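Side-chain contacts in TCP pilus virulence regulatory protein (Vibrio cholerae, PDB 4MLO), which activates transcription of virulence genes as an AraC-family regulator, probably through its helix-turn-helix DNA-binding part, and carries a bound palmitoleic acid: residues K31-D36 and A40-K45; Q67-T72 and K112-W117; S56-L61 and S149-K154. All coordinates share one frame; numbering follows the deposited sequence. Where two conformers were deposited one is given.

Contact 1 (K31-D36 and A40-K45). With PAM (palmitoleic acid), chain E.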
loop_
_atom_site.group_PDB
_atom_site.type_symbol
_atom_site.label_atom_id
_atom_site.label_comp_id
_atom_site.label_asym_id
_atom_site.label_seq_id
_atom_site.Cartn_x
_atom_site.Cartn_y
_atom_site.Cartn_z
ATOM N N LYS A 31 1.878 -3.809 -0.116
ATOM C CA LYS A 31 0.625 -4.370 0.405
ATOM C C LYS A 31 0.075 -5.437 -0.522
ATOM O O LYS A 31 0.240 -5.383 -1.738
ATOM C CB LYS A 31 -0.459 -3.283 0.607
ATOM C CG LYS A 31 -0.179 -2.427 1.822
ATOM C CD LYS A 31 -1.207 -1.360 2.010
ATOM C CE LYS A 31 -0.732 -0.351 3.017
ATOM N NZ LYS A 31 -0.885 -0.883 4.386
ATOM N N MET A 32 -0.623 -6.403 0.072
ATOM C CA MET A 32 -1.339 -7.420 -0.675
ATOM C C MET A 32 -2.709 -7.535 -0.030
ATOM O O MET A 32 -2.817 -7.442 1.196
ATOM C CB MET A 32 -0.609 -8.763 -0.648
ATOM C CG MET A 32 0.796 -8.700 -1.227
ATOM S SD MET A 32 1.792 -10.210 -0.928
ATOM C CE MET A 32 0.918 -11.375 -1.952
ATOM N N PHE A 33 -3.761 -7.671 -0.837
ATOM C CA PHE A 33 -5.069 -7.882 -0.225
ATOM C C PHE A 33 -5.927 -8.788 -1.093
ATOM O O PHE A 33 -5.663 -8.994 -2.279
ATOM C CB PHE A 33 -5.798 -6.555 0.086
ATOM C CG PHE A 33 -6.311 -5.801 -1.110
ATOM C CD1 PHE A 33 -5.577 -4.752 -1.648
ATOM C CD2 PHE A 33 -7.561 -6.087 -1.660
ATOM C CE1 PHE A 33 -6.060 -4.021 -2.722
ATOM C CE2 PHE A 33 -8.057 -5.354 -2.739
ATOM C CZ PHE A 33 -7.304 -4.322 -3.271
ATOM N N TRP A 34 -6.939 -9.376 -0.452
ATOM C CA TRP A 34 -7.875 -10.273 -1.121
ATOM C C TRP A 34 -9.094 -10.457 -0.233
ATOM O O TRP A 34 -9.039 -10.256 0.983
ATOM C CB TRP A 34 -7.241 -11.632 -1.433
ATOM C CG TRP A 34 -6.892 -12.410 -0.218
ATOM C CD1 TRP A 34 -7.645 -13.380 0.372
ATOM C CD2 TRP A 34 -5.700 -12.292 0.574
ATOM N NE1 TRP A 34 -7.004 -13.858 1.491
ATOM C CE2 TRP A 34 -5.805 -13.217 1.627
ATOM C CE3 TRP A 34 -4.560 -11.482 0.501
ATOM C CZ2 TRP A 34 -4.813 -13.368 2.592
ATOM C CZ3 TRP A 34 -3.576 -11.637 1.462
ATOM C CH2 TRP A 34 -3.717 -12.568 2.500
ATOM N N ILE A 35 -10.195 -10.855 -0.863
ATOM C CA ILE A 35 -11.454 -11.109 -0.171
ATOM C C ILE A 35 -11.529 -12.589 0.190
ATOM O O ILE A 35 -10.897 -13.438 -0.452
ATOM C CB ILE A 35 -12.645 -10.659 -1.050
ATOM C CG1 ILE A 35 -12.763 -11.519 -2.316
ATOM C CG2 ILE A 35 -12.513 -9.167 -1.405
ATOM C CD1 ILE A 35 -13.953 -11.166 -3.206
ATOM N N ASP A 36 -12.296 -12.917 1.240
ATOM C CA ASP A 36 -12.308 -14.286 1.748
ATOM C C ASP A 36 -13.435 -15.128 1.169
ATOM O O ASP A 36 -13.475 -16.341 1.412
ATOM C CB ASP A 36 -12.415 -14.290 3.274
ATOM C CG ASP A 36 -13.789 -13.878 3.764
ATOM O OD1 ASP A 36 -14.555 -13.244 3.000
ATOM O OD2 ASP A 36 -14.097 -14.171 4.931
ATOM N N ALA A 40 -16.170 -9.519 -5.744
ATOM C CA ALA A 40 -16.128 -8.074 -5.656
ATOM C C ALA A 40 -15.652 -7.539 -6.994
ATOM O O ALA A 40 -15.075 -8.266 -7.807
ATOM C CB ALA A 40 -15.205 -7.596 -4.523
ATOM N N LYS A 41 -15.895 -6.252 -7.206
ATOM C CA LYS A 41 -15.491 -5.545 -8.412
ATOM C C LYS A 41 -14.493 -4.472 -7.998
ATOM O O LYS A 41 -14.825 -3.601 -7.186
ATOM C CB LYS A 41 -16.704 -4.924 -9.098
ATOM C CG LYS A 41 -16.385 -4.196 -10.386
ATOM C CD LYS A 41 -17.565 -3.340 -10.818
ATOM C CE LYS A 41 -17.391 -2.777 -12.223
ATOM N NZ LYS A 41 -18.508 -1.852 -12.596
ATOM N N LEU A 42 -13.283 -4.560 -8.558
ATOM C CA LEU A 42 -12.229 -3.581 -8.334
ATOM C C LEU A 42 -12.122 -2.704 -9.571
ATOM O O LEU A 42 -11.924 -3.208 -10.678
ATOM C CB LEU A 42 -10.904 -4.281 -8.057
ATOM C CG LEU A 42 -9.664 -3.479 -7.627
ATOM C CD1 LEU A 42 -8.599 -4.476 -7.235
ATOM C CD2 LEU A 42 -9.123 -2.552 -8.707
ATOM N N ILE A 43 -12.275 -1.399 -9.387
ATOM C CA ILE A 43 -12.116 -0.434 -10.465
ATOM C C ILE A 43 -10.876 0.395 -10.178
ATOM O O ILE A 43 -10.830 1.143 -9.189
ATOM C CB ILE A 43 -13.345 0.459 -10.617
ATOM C CG1 ILE A 43 -14.558 -0.409 -10.956
ATOM C CG2 ILE A 43 -13.096 1.496 -11.702
ATOM C CD1 ILE A 43 -15.843 0.343 -10.943
ATOM N N ASP A 44 -9.884 0.270 -11.053
ATOM C CA ASP A 44 -8.648 1.037 -10.954
ATOM C C ASP A 44 -8.794 2.294 -11.802
ATOM O O ASP A 44 -8.704 2.240 -13.036
ATOM C CB ASP A 44 -7.465 0.188 -11.399
ATOM C CG ASP A 44 -6.156 0.946 -11.353
ATOM O OD1 ASP A 44 -6.134 2.083 -10.816
ATOM O OD2 ASP A 44 -5.150 0.385 -11.840
ATOM N N LYS A 45 -8.985 3.433 -11.131
ATOM C CA LYS A 45 -9.223 4.696 -11.829
ATOM C C LYS A 45 -7.983 5.201 -12.546
ATOM O O LYS A 45 -8.101 5.975 -13.498
ATOM C CB LYS A 45 -9.708 5.766 -10.853
ATOM C CG LYS A 45 -11.191 5.696 -10.546
ATOM C CD LYS A 45 -11.550 4.437 -9.788
HETATM C C1 PAM E . -4.630 -0.129 5.336
HETATM O O1 PAM E . -4.927 -1.159 5.999
HETATM O O2 PAM E . -3.436 0.199 5.138
HETATM C C2 PAM E . -5.711 0.757 4.780
HETATM C C3 PAM E . -5.613 0.896 3.253
HETATM C C4 PAM E . -5.750 -0.478 2.602
HETATM C C5 PAM E . -5.736 -0.412 1.079
HETATM C C6 PAM E . -5.716 -1.812 0.468
HETATM C C7 PAM E . -6.960 -2.631 0.809
HETATM C C8 PAM E . -8.192 -2.068 0.123
HETATM C C9 PAM E . -9.463 -2.820 0.504
HETATM C C10 PAM E . -10.086 -2.683 1.680
HETATM C C11 PAM E . -9.557 -1.785 2.787
HETATM C C12 PAM E . -10.663 -1.180 3.652
HETATM C C13 PAM E . -10.050 -0.040 4.470
HETATM C C14 PAM E . -11.042 0.958 5.031
HETATM C C15 PAM E . -11.883 1.613 3.942
HETATM C C16 PAM E . -12.399 2.965 4.364
#
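The ring of Phe33 is shared between protein and ligand: one face lies under the palmitoleic acid chain, while its far end meets Leu42 of the facing strand. This is the inner face of a cupin-like beta-sandwich, in which strand 31-35 belongs to one antiparallel sheet and strand 40-44 to the other, only a short connection apart in the chain. No hydrogen bond joins the two segments, and what holds them together here is apolar packing at two places. At the first, CZ of Phe33 meets CD1 of Leu42 at 4.2 Å, the methyl approaching the ring on a slant. At the second, closer to the connection, Ile35 and Ala40 both point toward the opposite strand, and CD1 of Ile35 stands 4.0 Å from CB of Ala40.

The fatty acid lies over Phe33, with C7 of palmitoleic acid 3.5 Å above the ring plane and displaced toward the rim on the CD1 side. A chi1 of 71° sets CG of Phe33 between the backbone N and the carbonyl carbon, and from there the ring reaches both lipid and Leu42. On the same strand, two residues earlier, Lys31 takes the carboxylate of the ligand. The same lysine nitrogen is hydrogen-bonded to Thr85 OG1, while Tyr12 and Lys230 also bond the fatty acid. A carboxylate met by two lysines is probably ionised. The side chain of Lys31 runs extended through chi3 and bends at its last torsion, chi4 -78°, which brings NZ of Lys31 within hydrogen-bonding distance, 2.9 Å, of O2 of palmitoleic acid.

Contact 2 (Q67-T72 and K112-W117)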
loop_
_atom_site.group_PDB
_atom_site.type_symbol
_atom_site.label_atom_id
_atom_site.label_comp_id
_atom_site.label_asym_id
_atom_site.label_seq_id
_atom_site.Cartn_x
_atom_site.Cartn_y
_atom_site.Cartn_z
ATOM N N GLN A 67 -2.578 5.639 -5.081
ATOM C CA GLN A 67 -3.666 4.829 -5.610
ATOM C C GLN A 67 -4.979 5.600 -5.716
ATOM O O GLN A 67 -5.304 6.442 -4.870
ATOM C CB GLN A 67 -3.862 3.604 -4.729
ATOM C CG GLN A 67 -2.655 2.663 -4.680
ATOM C CD GLN A 67 -2.471 1.881 -5.961
ATOM O OE1 GLN A 67 -3.399 1.718 -6.734
ATOM N NE2 GLN A 67 -1.261 1.340 -6.165
ATOM N N ARG A 68 -5.726 5.294 -6.778
ATOM C CA ARG A 68 -7.103 5.763 -6.972
ATOM C C ARG A 68 -7.935 4.584 -7.453
ATOM O O ARG A 68 -7.890 4.250 -8.639
ATOM C CB ARG A 68 -7.171 6.898 -7.993
ATOM C CG ARG A 68 -6.364 8.105 -7.604
ATOM C CD ARG A 68 -6.260 9.126 -8.730
ATOM N NE ARG A 68 -5.277 10.124 -8.383
ATOM C CZ ARG A 68 -3.983 10.093 -8.718
ATOM N NH1 ARG A 68 -3.479 9.136 -9.477
ATOM N NH2 ARG A 68 -3.207 11.066 -8.303
ATOM N N PHE A 69 -8.715 3.981 -6.558
ATOM C CA PHE A 69 -9.479 2.804 -6.941
ATOM C C PHE A 69 -10.649 2.651 -5.996
ATOM O O PHE A 69 -10.684 3.242 -4.914
ATOM C CB PHE A 69 -8.630 1.529 -6.974
ATOM C CG PHE A 69 -8.193 1.012 -5.621
ATOM C CD1 PHE A 69 -6.996 1.438 -5.070
ATOM C CD2 PHE A 69 -8.916 0.038 -4.943
ATOM C CE1 PHE A 69 -6.556 0.942 -3.867
ATOM C CE2 PHE A 69 -8.491 -0.463 -3.727
ATOM C CZ PHE A 69 -7.293 -0.021 -3.189
ATOM N N SER A 70 -11.643 1.890 -6.461
ATOM C CA SER A 70 -12.752 1.461 -5.640
ATOM C C SER A 70 -12.827 -0.058 -5.607
ATOM O O SER A 70 -12.408 -0.754 -6.541
ATOM C CB SER A 70 -14.065 2.035 -6.163
ATOM O OG SER A 70 -14.322 1.533 -7.461
ATOM N N LEU A 71 -13.415 -0.557 -4.524
ATOM C CA LEU A 71 -13.729 -1.968 -4.354
ATOM C C LEU A 71 -15.194 -2.064 -3.956
ATOM O O LEU A 71 -15.597 -1.535 -2.915
ATOM C CB LEU A 71 -12.819 -2.623 -3.301
ATOM C CG LEU A 71 -12.974 -4.149 -3.185
ATOM C CD1 LEU A 71 -12.519 -4.852 -4.463
ATOM C CD2 LEU A 71 -12.227 -4.702 -1.984
ATOM N N THR A 72 -16.000 -2.750 -4.783
ATOM C CA THR A 72 -17.434 -2.889 -4.554
ATOM C C THR A 72 -17.770 -4.352 -4.288
ATOM O O THR A 72 -17.397 -5.229 -5.067
ATOM C CB THR A 72 -18.236 -2.392 -5.763
ATOM O OG1 THR A 72 -17.924 -1.023 -6.039
ATOM C CG2 THR A 72 -19.747 -2.514 -5.489
ATOM N N LYS A 112 3.426 -0.192 -13.715
ATOM C CA LYS A 112 2.220 -0.720 -13.094
ATOM C C LYS A 112 2.347 -0.729 -11.570
ATOM O O LYS A 112 3.317 -1.262 -11.021
ATOM C CB LYS A 112 1.921 -2.131 -13.611
ATOM N N ASP A 113 1.345 -0.143 -10.896
ATOM C CA ASP A 113 1.305 0.030 -9.441
ATOM C C ASP A 113 0.320 -0.890 -8.744
ATOM O O ASP A 113 0.331 -0.972 -7.501
ATOM C CB ASP A 113 0.896 1.470 -9.067
ATOM C CG ASP A 113 1.953 2.497 -9.392
ATOM O OD1 ASP A 113 1.578 3.651 -9.682
ATOM O OD2 ASP A 113 3.152 2.161 -9.349
ATOM N N LEU A 114 -0.579 -1.514 -9.492
ATOM C CA LEU A 114 -1.604 -2.377 -8.918
ATOM C C LEU A 114 -1.648 -3.632 -9.775
ATOM O O LEU A 114 -1.927 -3.557 -10.976
ATOM C CB LEU A 114 -2.966 -1.664 -8.874
ATOM C CG LEU A 114 -4.141 -2.382 -8.209
ATOM C CD1 LEU A 114 -5.200 -1.349 -7.817
ATOM C CD2 LEU A 114 -4.776 -3.444 -9.083
ATOM N N LEU A 115 -1.305 -4.770 -9.184
ATOM C CA LEU A 115 -1.112 -6.009 -9.926
ATOM C C LEU A 115 -2.030 -7.076 -9.341
ATOM O O LEU A 115 -2.362 -7.048 -8.156
ATOM C CB LEU A 115 0.354 -6.451 -9.890
ATOM C CG LEU A 115 1.416 -5.398 -10.281
ATOM C CD1 LEU A 115 2.799 -5.994 -10.121
ATOM C CD2 LEU A 115 1.245 -4.923 -11.705
ATOM N N LEU A 116 -2.539 -7.938 -10.217
ATOM C CA LEU A 116 -3.401 -9.055 -9.850
ATOM C C LEU A 116 -2.668 -10.379 -10.047
ATOM O O LEU A 116 -1.990 -10.585 -11.064
ATOM C CB LEU A 116 -4.681 -9.032 -10.703
ATOM C CG LEU A 116 -5.700 -10.169 -10.555
ATOM C CD1 LEU A 116 -6.707 -9.842 -9.472
ATOM C CD2 LEU A 116 -6.404 -10.438 -11.875
ATOM N N TRP A 117 -2.822 -11.293 -9.094
ATOM C CA TRP A 117 -2.400 -12.676 -9.288
ATOM C C TRP A 117 -3.535 -13.609 -8.885
ATOM O O TRP A 117 -4.035 -13.535 -7.759
ATOM C CB TRP A 117 -1.129 -13.002 -8.507
ATOM C CG TRP A 117 -0.671 -14.386 -8.785
ATOM C CD1 TRP A 117 -0.892 -15.489 -8.016
ATOM C CD2 TRP A 117 0.080 -14.841 -9.933
ATOM N NE1 TRP A 117 -0.324 -16.590 -8.596
ATOM C CE2 TRP A 117 0.275 -16.223 -9.776
ATOM C CE3 TRP A 117 0.610 -14.206 -11.067
ATOM C CZ2 TRP A 117 0.965 -16.992 -10.714
ATOM C CZ3 TRP A 117 1.304 -14.969 -12.001
ATOM C CH2 TRP A 117 1.475 -16.350 -11.816
#
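Gln67 reaches across to the start of strand 114-118 with its amide, and the nitrogen and oxygen of that amide meet different neighbours. The two segments lie on opposite sheets of the cupin-like beta-sandwich, strand 66-73 on one and strand 114-118, an outermost strand, on the other. The Gln67 side chain bends at chi2 (-73°), which turns its terminal amide toward the facing segment. From there NE2 of Gln67 donates to the backbone O of Asp113 at 3.1 Å. The bond is far from straight, with an N-H...O angle of 135°, and the donor stands above the carbonyl plane instead of on a lone pair. The stronger partner of this nitrogen is OG of Ser65, just before the segment, so the buried amide is held from two places.

The Gln67 amide and the Asp113 carboxylate planes are 76° apart, and their side chains meet through CB of Asp113, 3.6 Å from NE2 of Gln67. The amide oxygen lies instead against Leu114, whose CD1 is 3.7 Å from OE1 of Gln67. That methyl also serves Phe69, two residues further along strand 66-73, a palmitoleic acid pocket residue whose ring meets that of Phe22. Gln67 CB lies in the plane of the Phe69 ring, at its edge, whereas Leu114 comes up to the ring obliquely, CD1 of Phe69 being 4.3 Å from CD1 of Leu114.

Contact 3 (S56-L61 and S149-K154)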
loop_
_atom_site.group_PDB
_atom_site.type_symbol
_atom_site.label_atom_id
_atom_site.label_comp_id
_atom_site.label_asym_id
_atom_site.label_seq_id
_atom_site.Cartn_x
_atom_site.Cartn_y
_atom_site.Cartn_z
ATOM N N SER A 56 -9.535 -16.129 -4.453
ATOM C CA SER A 56 -8.162 -16.461 -4.832
ATOM C C SER A 56 -7.454 -15.341 -5.587
ATOM O O SER A 56 -6.296 -15.514 -5.991
ATOM C CB SER A 56 -8.144 -17.737 -5.671
ATOM O OG SER A 56 -8.365 -18.862 -4.843
ATOM N N SER A 57 -8.114 -14.214 -5.805
ATOM C CA SER A 57 -7.494 -13.082 -6.485
ATOM C C SER A 57 -6.694 -12.267 -5.475
ATOM O O SER A 57 -7.265 -11.710 -4.530
ATOM C CB SER A 57 -8.560 -12.200 -7.137
ATOM O OG SER A 57 -9.423 -12.916 -8.012
ATOM N N ILE A 58 -5.384 -12.158 -5.690
ATOM C CA ILE A 58 -4.526 -11.323 -4.857
ATOM C C ILE A 58 -4.252 -10.022 -5.601
ATOM O O ILE A 58 -3.793 -10.048 -6.757
ATOM C CB ILE A 58 -3.195 -12.030 -4.534
ATOM C CG1 ILE A 58 -3.418 -13.409 -3.928
ATOM C CG2 ILE A 58 -2.337 -11.160 -3.593
ATOM C CD1 ILE A 58 -4.156 -13.410 -2.622
ATOM N N ILE A 59 -4.470 -8.894 -4.921
ATOM C CA ILE A 59 -4.119 -7.579 -5.441
ATOM C C ILE A 59 -2.861 -7.124 -4.719
ATOM O O ILE A 59 -2.797 -7.150 -3.486
ATOM C CB ILE A 59 -5.246 -6.555 -5.245
ATOM C CG1 ILE A 59 -6.576 -7.115 -5.803
ATOM C CG2 ILE A 59 -4.877 -5.248 -5.908
ATOM C CD1 ILE A 59 -6.566 -7.349 -7.288
ATOM N N LEU A 60 -1.857 -6.731 -5.487
ATOM C CA LEU A 60 -0.606 -6.244 -4.938
ATOM C C LEU A 60 -0.507 -4.755 -5.209
ATOM O O LEU A 60 -0.654 -4.327 -6.357
ATOM C CB LEU A 60 0.573 -6.970 -5.574
ATOM C CG LEU A 60 0.657 -8.479 -5.325
ATOM C CD1 LEU A 60 -0.173 -9.265 -6.360
ATOM C CD2 LEU A 60 2.086 -8.939 -5.307
ATOM N N LEU A 61 -0.138 -3.989 -4.189
ATOM C CA LEU A 61 0.012 -2.539 -4.325
ATOM C C LEU A 61 1.468 -2.169 -4.069
ATOM O O LEU A 61 2.044 -2.544 -3.038
ATOM C CB LEU A 61 -0.907 -1.771 -3.363
ATOM C CG LEU A 61 -2.415 -2.080 -3.458
ATOM C CD1 LEU A 61 -3.166 -1.249 -2.439
ATOM C CD2 LEU A 61 -2.931 -1.799 -4.853
ATOM N N SER A 149 9.715 -14.218 -2.435
ATOM C CA SER A 149 10.509 -13.890 -3.611
ATOM C C SER A 149 9.966 -14.596 -4.852
ATOM O O SER A 149 9.875 -13.991 -5.926
ATOM C CB SER A 149 11.993 -14.221 -3.381
ATOM O OG SER A 149 12.178 -15.575 -3.041
ATOM N N GLY A 150 9.585 -15.870 -4.733
ATOM C CA GLY A 150 9.038 -16.569 -5.886
ATOM C C GLY A 150 7.689 -16.010 -6.313
ATOM O O GLY A 150 7.389 -15.921 -7.508
ATOM N N PHE A 151 6.865 -15.615 -5.342
ATOM C CA PHE A 151 5.553 -15.037 -5.646
ATOM C C PHE A 151 5.704 -13.719 -6.401
ATOM O O PHE A 151 5.103 -13.517 -7.464
ATOM C CB PHE A 151 4.768 -14.833 -4.348
ATOM C CG PHE A 151 3.292 -14.575 -4.559
ATOM C CD1 PHE A 151 2.389 -15.613 -4.538
ATOM C CD2 PHE A 151 2.825 -13.308 -4.808
ATOM C CE1 PHE A 151 1.039 -15.372 -4.744
ATOM C CE2 PHE A 151 1.490 -13.076 -5.022
ATOM C CZ PHE A 151 0.607 -14.110 -4.991
ATOM N N PHE A 152 6.519 -12.812 -5.871
ATOM C CA PHE A 152 6.757 -11.546 -6.547
ATOM C C PHE A 152 7.398 -11.769 -7.906
ATOM O O PHE A 152 7.067 -11.079 -8.874
ATOM C CB PHE A 152 7.647 -10.644 -5.690
ATOM C CG PHE A 152 7.050 -10.255 -4.356
ATOM C CD1 PHE A 152 5.681 -10.180 -4.177
ATOM C CD2 PHE A 152 7.871 -9.947 -3.280
ATOM C CE1 PHE A 152 5.140 -9.824 -2.958
ATOM C CE2 PHE A 152 7.319 -9.581 -2.044
ATOM C CZ PHE A 152 5.964 -9.512 -1.898
ATOM N N SER A 153 8.330 -12.724 -8.000
ATOM C CA SER A 153 8.947 -13.020 -9.289
ATOM C C SER A 153 7.916 -13.404 -10.360
ATOM O O SER A 153 8.010 -12.947 -11.507
ATOM C CB SER A 153 9.993 -14.122 -9.138
ATOM O OG SER A 153 11.120 -13.592 -8.472
ATOM N N LYS A 154 6.979 -14.299 -10.042
ATOM C CA LYS A 154 6.038 -14.709 -11.087
ATOM C C LYS A 154 5.034 -13.604 -11.399
ATOM O O LYS A 154 4.624 -13.468 -12.559
ATOM C CB LYS A 154 5.346 -16.023 -10.726
ATOM C CG LYS A 154 4.555 -16.069 -9.439
ATOM C CD LYS A 154 4.211 -17.524 -9.121
ATOM C CE LYS A 154 3.334 -17.641 -7.887
ATOM N NZ LYS A 154 3.074 -19.067 -7.507
#
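Different chi1 values on two consecutive helix residues bring Phe151 and Phe152 to the same leucine. In Phe151, CG is anti to the backbone N (chi1 -165°), and the ring extends from the helix toward strand 57-61. In Phe152, CG is anti to the carbonyl carbon instead (chi1 -62°); its CB does not point at the strand, yet the ring swings round until its CD1-CE1 side meets the same methyl.

That methyl is CD2 of Leu60. It sits at the edge of the Phe151 ring, near the ring plane, 4.2 Å from CE2 of Phe151. Against Phe152 it comes in obliquely, 4.0 Å from CE1 of Phe152. Ile58, two residues earlier on the same face of the strand, meets the end of the Phe151 ring, its CG1 lying 4.2 Å from CZ of Phe151. All four residues are buried, and the contact between the segments is wholly apolar.

Helix 141-159 thus packs on the outer face of a sheet of the cupin-like beta-sandwich, the face turned away from the other sheet. The strand and helix segments run almost perpendicular, at 87°, with their axes 11.7 Å apart at closest approach, a separation bridged by the phenylalanine rings from the helix and by Ile58 and Leu60 from the strand. Trp117 of the adjoining strand meets Phe151 edge-to-face, and Met32 of the strand on the other side of 57-61 also touches Phe151; the ring of Phe163 meets that of Phe152.

Within the helix, Ser153 turns its hydroxyl back to the preceding turn. OG of Ser153 donates to O of Ser149 at 2.9 Å, while the helical bond from N of Ser153 reaches that oxygen from the opposite face of the carbonyl plane.

In the fold
From the N terminus, contact 1 closes first, across the short connection by which the chain passes from strand 31-35 in one sheet to strand 40-44 in the other. Strand 57-61 then returns beside 31-35 and opens contact 3, which closes only at helix 141-159. Nested inside that long loop is contact 2, joining strand 66-73, the neighbour of 40-44, to strand 114-118, the neighbour of 57-61. Contacts 1 and 2 therefore tie the two sheets of the sandwich together on the inside, with their centres about 6 Å apart, whereas contact 3 attaches the helix to the outside. Strand 57-61 lies between strands 31-35 and 114-118 in its sheet.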